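Local atomic coordinates of putative enoyl-CoA hydratase (PDB entry 3GKB), a protein that is probably an enoyl-CoA hydratase of the crotonase family, which would add water across the double bond of enoyl-CoA thioesters. Residues B[8-13]-B[24-29]; B[28-33]-B[60-65]; B[111-116]-B[123-128]; B[138-143]-B[187-192]. One frame throughout, in Å; residues are numbered along the deposited sequence.

Interaction 1 of 4, residues B[8-13]-B[24-29]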
loop_
_atom_site.group_PDB
_atom_site.type_symbol
_atom_site.label_atom_id
_atom_site.label_comp_id
_atom_site.label_asym_id
_atom_site.label_seq_id
_atom_site.Cartn_x
_atom_site.Cartn_y
_atom_site.Cartn_z
ATOM N N TYR B 8 35.383 5.248 -15.808
ATOM C CA TYR B 8 34.511 6.173 -15.045
ATOM C C TYR B 8 35.122 6.498 -13.695
ATOM O O TYR B 8 35.710 5.640 -13.048
ATOM C CB TYR B 8 33.128 5.572 -14.861
ATOM C CG TYR B 8 32.447 5.181 -16.137
ATOM C CD1 TYR B 8 31.955 6.141 -16.998
ATOM C CD2 TYR B 8 32.255 3.839 -16.467
ATOM C CE1 TYR B 8 31.304 5.791 -18.171
ATOM C CE2 TYR B 8 31.609 3.475 -17.648
ATOM C CZ TYR B 8 31.138 4.453 -18.488
ATOM O OH TYR B 8 30.483 4.105 -19.648
ATOM N N SER B 9 34.956 7.736 -13.252
ATOM C CA SER B 9 35.625 8.204 -12.055
ATOM C C SER B 9 34.804 7.993 -10.798
ATOM O O SER B 9 35.356 8.078 -9.714
ATOM C CB SER B 9 35.956 9.688 -12.200
ATOM O OG SER B 9 34.764 10.410 -12.472
ATOM N N THR B 10 33.493 7.753 -10.936
ATOM C CA THR B 10 32.594 7.660 -9.769
ATOM C C THR B 10 31.892 6.300 -9.623
ATOM O O THR B 10 31.124 6.079 -8.661
ATOM C CB THR B 10 31.490 8.718 -9.818
ATOM O OG1 THR B 10 30.613 8.451 -10.925
ATOM C CG2 THR B 10 32.064 10.143 -9.913
ATOM N N LEU B 11 32.140 5.415 -10.589
ATOM C CA LEU B 11 31.526 4.101 -10.612
ATOM C C LEU B 11 32.346 3.160 -11.493
ATOM O O LEU B 11 33.221 3.605 -12.262
ATOM C CB LEU B 11 30.069 4.198 -11.094
ATOM C CG LEU B 11 29.798 4.733 -12.503
ATOM C CD1 LEU B 11 29.861 3.575 -13.479
ATOM C CD2 LEU B 11 28.435 5.453 -12.621
ATOM N N ARG B 12 32.069 1.867 -11.345
ATOM C CA ARG B 12 32.611 0.815 -12.212
ATOM C C ARG B 12 31.480 -0.076 -12.686
ATOM O O ARG B 12 30.527 -0.314 -11.944
ATOM C CB ARG B 12 33.585 -0.054 -11.429
ATOM C CG ARG B 12 34.858 0.650 -11.101
ATOM C CD ARG B 12 35.825 -0.301 -10.397
ATOM N NE ARG B 12 35.378 -0.711 -9.065
ATOM C CZ ARG B 12 35.364 0.090 -7.999
ATOM N NH1 ARG B 12 35.734 1.366 -8.094
ATOM N NH2 ARG B 12 34.973 -0.383 -6.835
ATOM N N VAL B 13 31.593 -0.566 -13.916
ATOM C CA VAL B 13 30.623 -1.472 -14.463
ATOM C C VAL B 13 31.282 -2.736 -14.990
ATOM O O VAL B 13 32.362 -2.684 -15.590
ATOM C CB VAL B 13 29.814 -0.838 -15.608
ATOM C CG1 VAL B 13 28.690 -1.775 -16.018
ATOM C CG2 VAL B 13 29.265 0.487 -15.200
ATOM N N LEU B 24 28.957 1.794 -7.204
ATOM C CA LEU B 24 29.082 3.214 -6.980
ATOM C C LEU B 24 30.246 3.466 -6.006
ATOM O O LEU B 24 30.309 2.846 -4.947
ATOM C CB LEU B 24 27.755 3.773 -6.440
ATOM C CG LEU B 24 26.528 3.511 -7.342
ATOM C CD1 LEU B 24 25.222 3.513 -6.542
ATOM C CD2 LEU B 24 26.461 4.530 -8.429
ATOM N N ASP B 25 31.191 4.321 -6.409
ATOM C CA ASP B 25 32.465 4.499 -5.686
ATOM C C ASP B 25 33.001 5.913 -5.905
ATOM O O ASP B 25 33.734 6.189 -6.883
ATOM C CB ASP B 25 33.479 3.435 -6.121
ATOM C CG ASP B 25 34.719 3.357 -5.212
ATOM O OD1 ASP B 25 34.863 4.170 -4.272
ATOM O OD2 ASP B 25 35.548 2.422 -5.420
ATOM N N ASN B 26 32.570 6.824 -5.028
ATOM C CA ASN B 26 32.927 8.239 -5.117
ATOM C C ASN B 26 33.291 8.740 -3.727
ATOM O O ASN B 26 32.487 9.389 -3.059
ATOM C CB ASN B 26 31.782 9.061 -5.712
ATOM C CG ASN B 26 32.132 10.494 -5.887
ATOM O OD1 ASN B 26 33.257 10.816 -6.250
ATOM N ND2 ASN B 26 31.159 11.381 -5.676
ATOM N N PRO B 27 34.521 8.448 -3.278
ATOM C CA PRO B 27 34.957 8.855 -1.945
ATOM C C PRO B 27 34.801 10.348 -1.663
ATOM O O PRO B 27 34.878 11.163 -2.579
ATOM C CB PRO B 27 36.435 8.474 -1.932
ATOM C CG PRO B 27 36.573 7.428 -2.906
ATOM C CD PRO B 27 35.573 7.698 -3.984
ATOM N N PRO B 28 34.619 10.724 -0.387
ATOM C CA PRO B 28 34.600 9.871 0.811
ATOM C C PRO B 28 33.245 9.292 1.253
ATOM O O PRO B 28 33.227 8.412 2.108
ATOM C CB PRO B 28 35.147 10.806 1.894
ATOM C CG PRO B 28 34.709 12.171 1.449
ATOM C CD PRO B 28 34.630 12.155 -0.046
ATOM N N VAL B 29 32.125 9.771 0.727
ATOM C CA VAL B 29 30.813 9.316 1.223
ATOM C C VAL B 29 29.799 9.010 0.124
ATOM O O VAL B 29 28.617 8.907 0.398
ATOM C CB VAL B 29 30.156 10.326 2.216
ATOM C CG1 VAL B 29 31.016 10.504 3.459
ATOM C CG2 VAL B 29 29.939 11.664 1.536
HETATM O O HOH W 1 35.838 9.722 -7.340
#
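Arg12 reaches across to Asp25 with the end of its guanidinium, and both terminal nitrogens settle on one oxygen. NH1 donates to Asp25 OD2 at 2.9 Å, while the bond from Arg12 NH2 to the same OD2 is longer, 3.2 Å, and more bent. The oxygen lies in the guanidinium plane and is met on its anti side, the two nitrogens arriving from opposite faces of the carboxylate plane. The two flat groups stand 79° apart. A bend at chi3 of Arg12 (-67°) turns NE out of the line of the aliphatic chain.

Next to this salt bridge the backbones are joined by Asp25 N, which donates to Thr10 O at 2.9 Å. Water 1 donates to both Ser9 O and Asn26 OD1 and so links the two segments. Thr10 CG2 rests 3.9 Å from that same Asn26 OD1, while Thr10 OG1 bonds Glu39 and Asn26 ND2 bonds Val31 O. Leu11 and Leu24 form a non-hydrogen-bonded antiparallel pair with both side chains on one sheet face.

The contact thus fastens the open end of the hairpin of strands 11-16 and 19-24 by polar chemistry: a charge pair, a backbone bond and a shared water.

Interaction 2 of 4, residues B[28-33]-B[60-65]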
loop_
_atom_site.group_PDB
_atom_site.type_symbol
_atom_site.label_atom_id
_atom_site.label_comp_id
_atom_site.label_asym_id
_atom_site.label_seq_id
_atom_site.Cartn_x
_atom_site.Cartn_y
_atom_site.Cartn_z
ATOM N N PRO B 28 34.619 10.724 -0.387
ATOM C CA PRO B 28 34.600 9.871 0.811
ATOM C C PRO B 28 33.245 9.292 1.253
ATOM O O PRO B 28 33.227 8.412 2.108
ATOM C CB PRO B 28 35.147 10.806 1.894
ATOM C CG PRO B 28 34.709 12.171 1.449
ATOM C CD PRO B 28 34.630 12.155 -0.046
ATOM N N VAL B 29 32.125 9.771 0.727
ATOM C CA VAL B 29 30.813 9.316 1.223
ATOM C C VAL B 29 29.799 9.010 0.124
ATOM O O VAL B 29 28.617 8.907 0.398
ATOM C CB VAL B 29 30.156 10.326 2.216
ATOM C CG1 VAL B 29 31.016 10.504 3.459
ATOM C CG2 VAL B 29 29.939 11.664 1.536
ATOM N N ASN B 30 30.267 8.831 -1.110
ATOM C CA ASN B 30 29.383 8.552 -2.245
ATOM C C ASN B 30 28.329 9.641 -2.455
ATOM O O ASN B 30 27.138 9.362 -2.687
ATOM C CB ASN B 30 28.735 7.166 -2.133
ATOM C CG ASN B 30 29.597 6.060 -2.731
ATOM O OD1 ASN B 30 30.833 6.202 -2.891
ATOM N ND2 ASN B 30 28.955 4.933 -3.054
ATOM N N VAL B 31 28.774 10.897 -2.433
ATOM C CA VAL B 31 27.849 11.959 -2.840
ATOM C C VAL B 31 27.568 11.802 -4.325
ATOM O O VAL B 31 28.377 11.267 -5.072
ATOM C CB VAL B 31 28.327 13.413 -2.533
ATOM C CG1 VAL B 31 28.643 13.605 -1.072
ATOM C CG2 VAL B 31 29.456 13.817 -3.411
ATOM N N ILE B 32 26.382 12.218 -4.719
ATOM C CA ILE B 32 25.967 12.316 -6.120
ATOM C C ILE B 32 26.280 13.717 -6.600
ATOM O O ILE B 32 25.548 14.689 -6.305
ATOM C CB ILE B 32 24.461 12.108 -6.279
ATOM C CG1 ILE B 32 24.018 10.790 -5.650
ATOM C CG2 ILE B 32 24.079 12.164 -7.767
ATOM C CD1 ILE B 32 22.503 10.748 -5.425
ATOM N N GLY B 33 27.378 13.833 -7.321
ATOM C CA GLY B 33 27.786 15.104 -7.920
ATOM C C GLY B 33 27.470 15.138 -9.401
ATOM O O GLY B 33 26.896 14.176 -9.972
ATOM N N SER B 60 27.061 -0.448 -3.678
ATOM C CA SER B 60 28.070 0.541 -3.315
ATOM C C SER B 60 29.410 -0.069 -2.881
ATOM O O SER B 60 29.426 -1.086 -2.201
ATOM C CB SER B 60 27.550 1.388 -2.161
ATOM O OG SER B 60 28.530 2.330 -1.772
ATOM N N ALA B 61 30.506 0.598 -3.224
ATOM C CA ALA B 61 31.834 0.253 -2.697
ATOM C C ALA B 61 32.114 0.868 -1.309
ATOM O O ALA B 61 33.069 0.473 -0.615
ATOM C CB ALA B 61 32.911 0.663 -3.711
ATOM N N ASP B 62 31.279 1.819 -0.892
ATOM C CA ASP B 62 31.506 2.545 0.382
ATOM C C ASP B 62 30.920 1.719 1.533
ATOM O O ASP B 62 29.761 1.311 1.470
ATOM C CB ASP B 62 30.852 3.923 0.289
ATOM C CG ASP B 62 31.133 4.810 1.490
ATOM O OD1 ASP B 62 30.767 4.439 2.630
ATOM O OD2 ASP B 62 31.673 5.923 1.257
ATOM N N PRO B 63 31.717 1.458 2.590
ATOM C CA PRO B 63 31.217 0.582 3.648
ATOM C C PRO B 63 30.035 1.125 4.469
ATOM O O PRO B 63 29.410 0.345 5.160
ATOM C CB PRO B 63 32.446 0.364 4.564
ATOM C CG PRO B 63 33.419 1.454 4.214
ATOM C CD PRO B 63 33.128 1.862 2.789
ATOM N N GLU B 64 29.765 2.430 4.431
ATOM C CA GLU B 64 28.698 3.014 5.254
ATOM C C GLU B 64 27.555 3.647 4.448
ATOM O O GLU B 64 26.392 3.677 4.921
ATOM C CB GLU B 64 29.297 4.062 6.187
ATOM C CG GLU B 64 28.254 4.641 7.109
ATOM C CD GLU B 64 28.825 5.306 8.352
ATOM O OE1 GLU B 64 30.070 5.413 8.460
ATOM O OE2 GLU B 64 27.982 5.704 9.200
ATOM N N PHE B 65 27.886 4.163 3.261
ATOM C CA PHE B 65 26.925 4.912 2.407
ATOM C C PHE B 65 26.708 4.250 1.051
ATOM O O PHE B 65 27.653 3.863 0.377
ATOM C CB PHE B 65 27.407 6.349 2.215
ATOM C CG PHE B 65 27.654 7.032 3.509
ATOM C CD1 PHE B 65 26.580 7.460 4.292
ATOM C CD2 PHE B 65 28.926 7.142 4.005
ATOM C CE1 PHE B 65 26.801 8.022 5.525
ATOM C CE2 PHE B 65 29.149 7.682 5.249
ATOM C CZ PHE B 65 28.097 8.118 6.006
HETATM O O HOH W 2 32.215 6.371 4.193
HETATM O O HOH W 3 32.803 6.442 -1.080
#
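Pro28 O and Asp62 OD2 lie 3.1 Å apart although both are acceptors; nearby waters would probably soften the repulsion. Water 2 donates to Pro28 O and Asp62 OD1; water 3 donates to Asp62 OD2 and Asn30 OD1. Asp62 CG lies anti to its backbone N (chi1 -175°), which brings the carboxylate up to the backbone of Pro28 and Val29. Its other oxygen is tied back into its own loop: OD1 accepts from Glu64 N nearly along the C-O axis and from Phe65 N above the carboxylate plane, an Asx turn extended to an Asx motif.

Asn30 slides past Asp62 in the opposite direction, its amide carbon CG 3.9 Å from Asp62 CB. Asn30 ND2 also comes close to Ser60 OG, but at a poor angle; its bonds go to Leu24 O and Phe66 O, and OD1 accepts from Asn26 N. Ser60 OG instead gives its proton to Phe65 O at 2.8 Å and accepts from Asp62 N in an ST turn. An alanine at Ser60 would probably leave Phe65 O and Asp62 N without this partner and let the turn slacken.

Val29 lies alongside the Phe65 ring, with CG1 3.8 Å from CE2. The contact joins the loop leading from strand 19-24 into helix 34-48 to the loop following strand 55-60, with helix 264-268 against Val29 and strand 116-118 against Phe65.

Interaction 3 of 4, residues B[111-116]-B[123-128]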
loop_
_atom_site.group_PDB
_atom_site.type_symbol
_atom_site.label_atom_id
_atom_site.label_comp_id
_atom_site.label_asym_id
_atom_site.label_seq_id
_atom_site.Cartn_x
_atom_site.Cartn_y
_atom_site.Cartn_z
ATOM N N VAL B 111 18.371 -2.749 -6.763
ATOM C CA VAL B 111 19.304 -2.066 -5.837
ATOM C C VAL B 111 19.578 -2.987 -4.651
ATOM O O VAL B 111 18.651 -3.556 -4.063
ATOM C CB VAL B 111 18.742 -0.710 -5.324
ATOM C CG1 VAL B 111 19.549 -0.193 -4.100
ATOM C CG2 VAL B 111 18.714 0.362 -6.467
ATOM N N LYS B 112 20.856 -3.167 -4.351
ATOM C CA LYS B 112 21.317 -3.843 -3.148
ATOM C C LYS B 112 21.795 -2.783 -2.153
ATOM O O LYS B 112 22.878 -2.190 -2.348
ATOM C CB LYS B 112 22.462 -4.786 -3.481
ATOM C CG LYS B 112 23.028 -5.488 -2.260
ATOM C CD LYS B 112 23.974 -6.625 -2.655
ATOM C CE LYS B 112 25.261 -6.122 -3.235
ATOM N NZ LYS B 112 26.259 -7.228 -3.489
ATOM N N LEU B 113 21.009 -2.570 -1.099
ATOM C CA LEU B 113 21.236 -1.498 -0.134
ATOM C C LEU B 113 21.743 -2.064 1.185
ATOM O O LEU B 113 20.984 -2.656 1.955
ATOM C CB LEU B 113 19.946 -0.696 0.098
ATOM C CG LEU B 113 20.054 0.473 1.099
ATOM C CD1 LEU B 113 20.988 1.568 0.506
ATOM C CD2 LEU B 113 18.706 1.049 1.468
ATOM N N ALA B 114 23.022 -1.822 1.453
ATOM C CA ALA B 114 23.645 -2.274 2.679
ATOM C C ALA B 114 23.821 -1.151 3.685
ATOM O O ALA B 114 23.725 -1.412 4.892
ATOM C CB ALA B 114 24.986 -2.961 2.385
ATOM N N GLY B 115 23.991 0.079 3.216
ATOM C CA GLY B 115 24.250 1.212 4.076
ATOM C C GLY B 115 23.191 2.304 3.964
ATOM O O GLY B 115 22.004 2.024 3.704
ATOM N N LYS B 116 23.632 3.539 4.185
ATOM C CA LYS B 116 22.742 4.690 4.223
ATOM C C LYS B 116 22.608 5.380 2.866
ATOM O O LYS B 116 23.608 5.619 2.163
ATOM C CB LYS B 116 23.223 5.716 5.259
ATOM C CG LYS B 116 23.180 5.217 6.689
ATOM C CD LYS B 116 24.081 6.058 7.557
ATOM C CE LYS B 116 23.993 5.701 9.028
ATOM N NZ LYS B 116 24.491 4.336 9.275
ATOM N N GLU B 123 16.037 8.608 -3.342
ATOM C CA GLU B 123 15.274 8.671 -4.591
ATOM C C GLU B 123 15.734 7.599 -5.576
ATOM O O GLU B 123 14.902 6.936 -6.196
ATOM C CB GLU B 123 15.337 10.091 -5.207
ATOM C CG GLU B 123 14.660 11.151 -4.298
ATOM C CD GLU B 123 14.841 12.642 -4.717
ATOM O OE1 GLU B 123 13.843 13.381 -4.708
ATOM O OE2 GLU B 123 15.973 13.074 -5.022
ATOM N N PHE B 124 17.059 7.440 -5.688
ATOM C CA PHE B 124 17.721 6.448 -6.557
ATOM C C PHE B 124 17.270 5.052 -6.155
ATOM O O PHE B 124 16.770 4.264 -6.993
ATOM C CB PHE B 124 19.247 6.643 -6.399
ATOM C CG PHE B 124 20.094 5.856 -7.340
ATOM C CD1 PHE B 124 20.945 6.522 -8.217
ATOM C CD2 PHE B 124 20.131 4.471 -7.313
ATOM C CE1 PHE B 124 21.755 5.846 -9.075
ATOM C CE2 PHE B 124 20.980 3.777 -8.208
ATOM C CZ PHE B 124 21.773 4.477 -9.071
ATOM N N VAL B 125 17.325 4.775 -4.843
ATOM C CA VAL B 125 16.883 3.477 -4.323
ATOM C C VAL B 125 15.431 3.199 -4.698
ATOM O O VAL B 125 15.124 2.087 -5.156
ATOM C CB VAL B 125 17.089 3.357 -2.790
ATOM C CG1 VAL B 125 16.435 2.045 -2.228
ATOM C CG2 VAL B 125 18.598 3.436 -2.434
ATOM N N ALA B 126 14.541 4.183 -4.512
ATOM C CA ALA B 126 13.088 3.962 -4.705
ATOM C C ALA B 126 12.702 3.847 -6.180
ATOM O O ALA B 126 11.667 3.290 -6.509
ATOM C CB ALA B 126 12.292 5.089 -4.053
ATOM N N ALA B 127 13.560 4.340 -7.066
ATOM C CA ALA B 127 13.263 4.416 -8.513
ATOM C C ALA B 127 13.492 3.073 -9.232
ATOM O O ALA B 127 12.886 2.803 -10.277
ATOM C CB ALA B 127 14.130 5.479 -9.170
ATOM N N ALA B 128 14.357 2.240 -8.666
ATOM C CA ALA B 128 14.678 0.942 -9.266
ATOM C C ALA B 128 13.459 0.014 -9.244
ATOM O O ALA B 128 12.555 0.166 -8.414
ATOM C CB ALA B 128 15.851 0.300 -8.561
#
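Val111 pushes its two methyls into the surface of helix 120-127, and each finds a different neighbour. CG2 comes down on Ala128, just past the helix end, meeting CB at 3.5 Å; the alanine has only CB to present there. The backbone oxygen of Val125 lies 4.2 Å from the same CG2. Beside it stands Phe124, whose ring turns its edge to the valine: Val111 CG2 lies near the ring plane, 4.4 Å from Phe124 CD2. The other methyl, Val111 CG1, abuts Val125 CG2 at 4.1 Å.

Val125 is the bump that comes from the helix side. Its CG2 sits anti to its own carbonyl carbon, beside the backbone N, and touches both strand residues: besides Val111 CG1 it meets Leu113 CD1 at 4.2 Å. The side chains of Val111 and Val125 cross at about a right angle. Val111 and Leu113 are two residues apart on strand 108-113 and project from the same side of it, so the helix residue bears on both.

The axes of strand 111-113 and helix 123-127 approach to 9.1 Å, their N-to-C directions 132° apart. The contact packs helix 120-127 on the parallel part of the six-stranded sheet, as in crotonase-like folds. Phe66 lies against Val111 and Leu113, while Phe124 makes an edge-to-face stack with Phe58.

Everything that touches between the two segments is buried, and side chain meets side chain through methyls and an aromatic edge. The attachment of helix to sheet here therefore rests on fit and the exclusion of water, with no polar bond to set its direction.

Interaction 4 of 4, residues B[138-143]-B[187-192]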
loop_
_atom_site.group_PDB
_atom_site.type_symbol
_atom_site.label_atom_id
_atom_site.label_comp_id
_atom_site.label_asym_id
_atom_site.label_seq_id
_atom_site.Cartn_x
_atom_site.Cartn_y
_atom_site.Cartn_z
ATOM N N ALA B 138 21.203 -1.023 6.894
ATOM C CA ALA B 138 20.719 -0.109 5.883
ATOM C C ALA B 138 19.887 1.001 6.500
ATOM O O ALA B 138 19.256 0.829 7.545
ATOM C CB ALA B 138 19.892 -0.842 4.864
ATOM N N GLY B 139 19.836 2.121 5.811
ATOM C CA GLY B 139 18.957 3.214 6.200
ATOM C C GLY B 139 18.553 4.077 5.010
ATOM O O GLY B 139 19.320 4.253 4.080
ATOM N N LEU B 140 17.338 4.622 5.071
ATOM C CA LEU B 140 16.797 5.476 4.040
ATOM C C LEU B 140 16.178 6.697 4.675
ATOM O O LEU B 140 15.385 6.569 5.628
ATOM C CB LEU B 140 15.703 4.758 3.261
ATOM C CG LEU B 140 16.143 3.836 2.158
ATOM C CD1 LEU B 140 14.975 2.953 1.766
ATOM C CD2 LEU B 140 16.664 4.678 0.958
ATOM N N GLY B 141 16.547 7.866 4.182
ATOM C CA GLY B 141 15.948 9.091 4.679
ATOM C C GLY B 141 15.859 10.176 3.631
ATOM O O GLY B 141 16.736 10.295 2.758
ATOM N N GLN B 142 14.820 10.998 3.729
ATOM C CA GLN B 142 14.718 12.185 2.868
ATOM C C GLN B 142 15.187 13.366 3.720
ATOM O O GLN B 142 14.435 13.903 4.509
ATOM C CB GLN B 142 13.296 12.403 2.327
ATOM C CG GLN B 142 12.770 11.285 1.392
ATOM C CD GLN B 142 13.518 11.113 0.039
ATOM O OE1 GLN B 142 13.312 10.091 -0.643
ATOM N NE2 GLN B 142 14.370 12.104 -0.363
ATOM N N ILE B 143 16.452 13.735 3.576
ATOM C CA ILE B 143 17.075 14.766 4.408
ATOM C C ILE B 143 16.679 16.200 4.030
ATOM O O ILE B 143 16.963 17.148 4.781
ATOM C CB ILE B 143 18.619 14.620 4.322
ATOM C CG1 ILE B 143 19.339 15.398 5.431
ATOM C CG2 ILE B 143 19.132 15.109 2.964
ATOM C CD1 ILE B 143 19.262 14.767 6.797
ATOM N N GLY B 187 6.702 -0.234 2.287
ATOM C CA GLY B 187 6.695 -0.520 0.877
ATOM C C GLY B 187 7.646 0.371 0.086
ATOM O O GLY B 187 7.622 0.340 -1.144
ATOM N N TRP B 188 8.493 1.126 0.795
ATOM C CA TRP B 188 9.520 2.008 0.184
ATOM C C TRP B 188 10.578 1.172 -0.534
ATOM O O TRP B 188 11.100 1.560 -1.588
ATOM C CB TRP B 188 10.170 2.841 1.278
ATOM C CG TRP B 188 10.908 4.078 0.874
ATOM C CD1 TRP B 188 11.162 4.536 -0.393
ATOM C CD2 TRP B 188 11.513 5.015 1.764
ATOM N NE1 TRP B 188 11.875 5.714 -0.333
ATOM C CE2 TRP B 188 12.084 6.038 0.980
ATOM C CE3 TRP B 188 11.590 5.113 3.153
ATOM C CZ2 TRP B 188 12.736 7.136 1.543
ATOM C CZ3 TRP B 188 12.250 6.205 3.709
ATOM C CH2 TRP B 188 12.824 7.184 2.905
ATOM N N ILE B 189 10.868 0.011 0.032
ATOM C CA ILE B 189 11.699 -0.998 -0.628
ATOM C C ILE B 189 10.966 -2.330 -0.635
ATOM O O ILE B 189 9.938 -2.498 0.039
ATOM C CB ILE B 189 13.068 -1.178 0.076
ATOM C CG1 ILE B 189 12.865 -1.701 1.508
ATOM C CG2 ILE B 189 13.847 0.113 0.049
ATOM C CD1 ILE B 189 14.163 -1.931 2.295
ATOM N N ASN B 190 11.496 -3.316 -1.352
ATOM C CA ASN B 190 10.792 -4.580 -1.497
ATOM C C ASN B 190 10.903 -5.451 -0.248
ATOM O O ASN B 190 9.903 -6.036 0.205
ATOM C CB ASN B 190 11.298 -5.380 -2.709
ATOM C CG ASN B 190 10.949 -4.722 -4.023
ATOM O OD1 ASN B 190 11.333 -3.583 -4.279
ATOM N ND2 ASN B 190 10.220 -5.449 -4.877
ATOM N N ARG B 191 12.102 -5.542 0.308
ATOM C CA ARG B 191 12.365 -6.485 1.405
ATOM C C ARG B 191 13.591 -6.099 2.187
ATOM O O ARG B 191 14.531 -5.593 1.609
ATOM C CB ARG B 191 12.533 -7.910 0.864
ATOM C CG ARG B 191 12.190 -9.022 1.876
ATOM C CD ARG B 191 10.721 -9.372 1.745
ATOM N NE ARG B 191 10.443 -9.982 0.449
ATOM C CZ ARG B 191 10.682 -11.241 0.113
ATOM N NH1 ARG B 191 11.165 -12.126 0.996
ATOM N NH2 ARG B 191 10.406 -11.634 -1.118
ATOM N N ALA B 192 13.560 -6.357 3.503
ATOM C CA ALA B 192 14.721 -6.306 4.374
ATOM C C ALA B 192 15.135 -7.738 4.660
ATOM O O ALA B 192 14.271 -8.601 5.007
ATOM C CB ALA B 192 14.409 -5.587 5.675
HETATM O O HOH W 4 12.620 7.981 -2.184
#
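Strand 139-141 of the small three-stranded sheet meets the turn that follows helix 180-186, a helix closed by a Schellman motif with Gly187 at C-prime. Just beyond that glycine, the side chains of Trp188 and Leu140 slide past each other in opposite directions. Leu140 CB makes a CH-pi contact with the six-membered ring, 3.9 Å from its centroid and 18° off the normal, and CD1 of the same leucine lies over the ring system, 4.0 Å from Trp188 CD2. With CG anti to the backbone N (chi1 -161°), the tryptophan side chain extends toward strand 139-141. Leu140 CD1 also presses on Ile189 CG2, 3.5 Å away.

At the ring's edge lies Gln142 OE1, 3.7 Å from Trp188 CZ2 and near the indole plane. Water 4 bridges the polar groups: it donates to Gln142 OE1 at 2.7 Å and accepts from Trp188 NE1 at 3.0 Å. Gln142 NE2 is held by Glu144. A leucine in place of Trp188 would probably leave water 4 without its indole donor and open a gap against Leu140.

Ala126, Leu159 and Val163 pack on the indole from two helices, while Asn190 and Arg191 bond a second subunit. Greasy contact on the indole face and a water-mediated bond at its edge thus let a buried tryptophan satisfy its one N-H.

In the fold
Interactions 3 and 4 are buried and their centres lie 7 Å apart, joined by a probable hydrogen bond from Gly139 N to Gly115 O; interactions 1 and 2 are only partly buried and share Pro28 and Val29. Chemistry follows place: interaction 1 relies on a salt bridge near the surface, interaction 2 on waters and loop turns, interaction 3 on apolar side chains, and interaction 4 on an indole face with one bridging water. Interactions 1, 3 and 4 all reach the six-stranded sheet, the first at its 11-16 edge and the last at its 191-193 edge, about 22 Å apart between centres. Interaction 2 touches both interaction 1 and interaction 3.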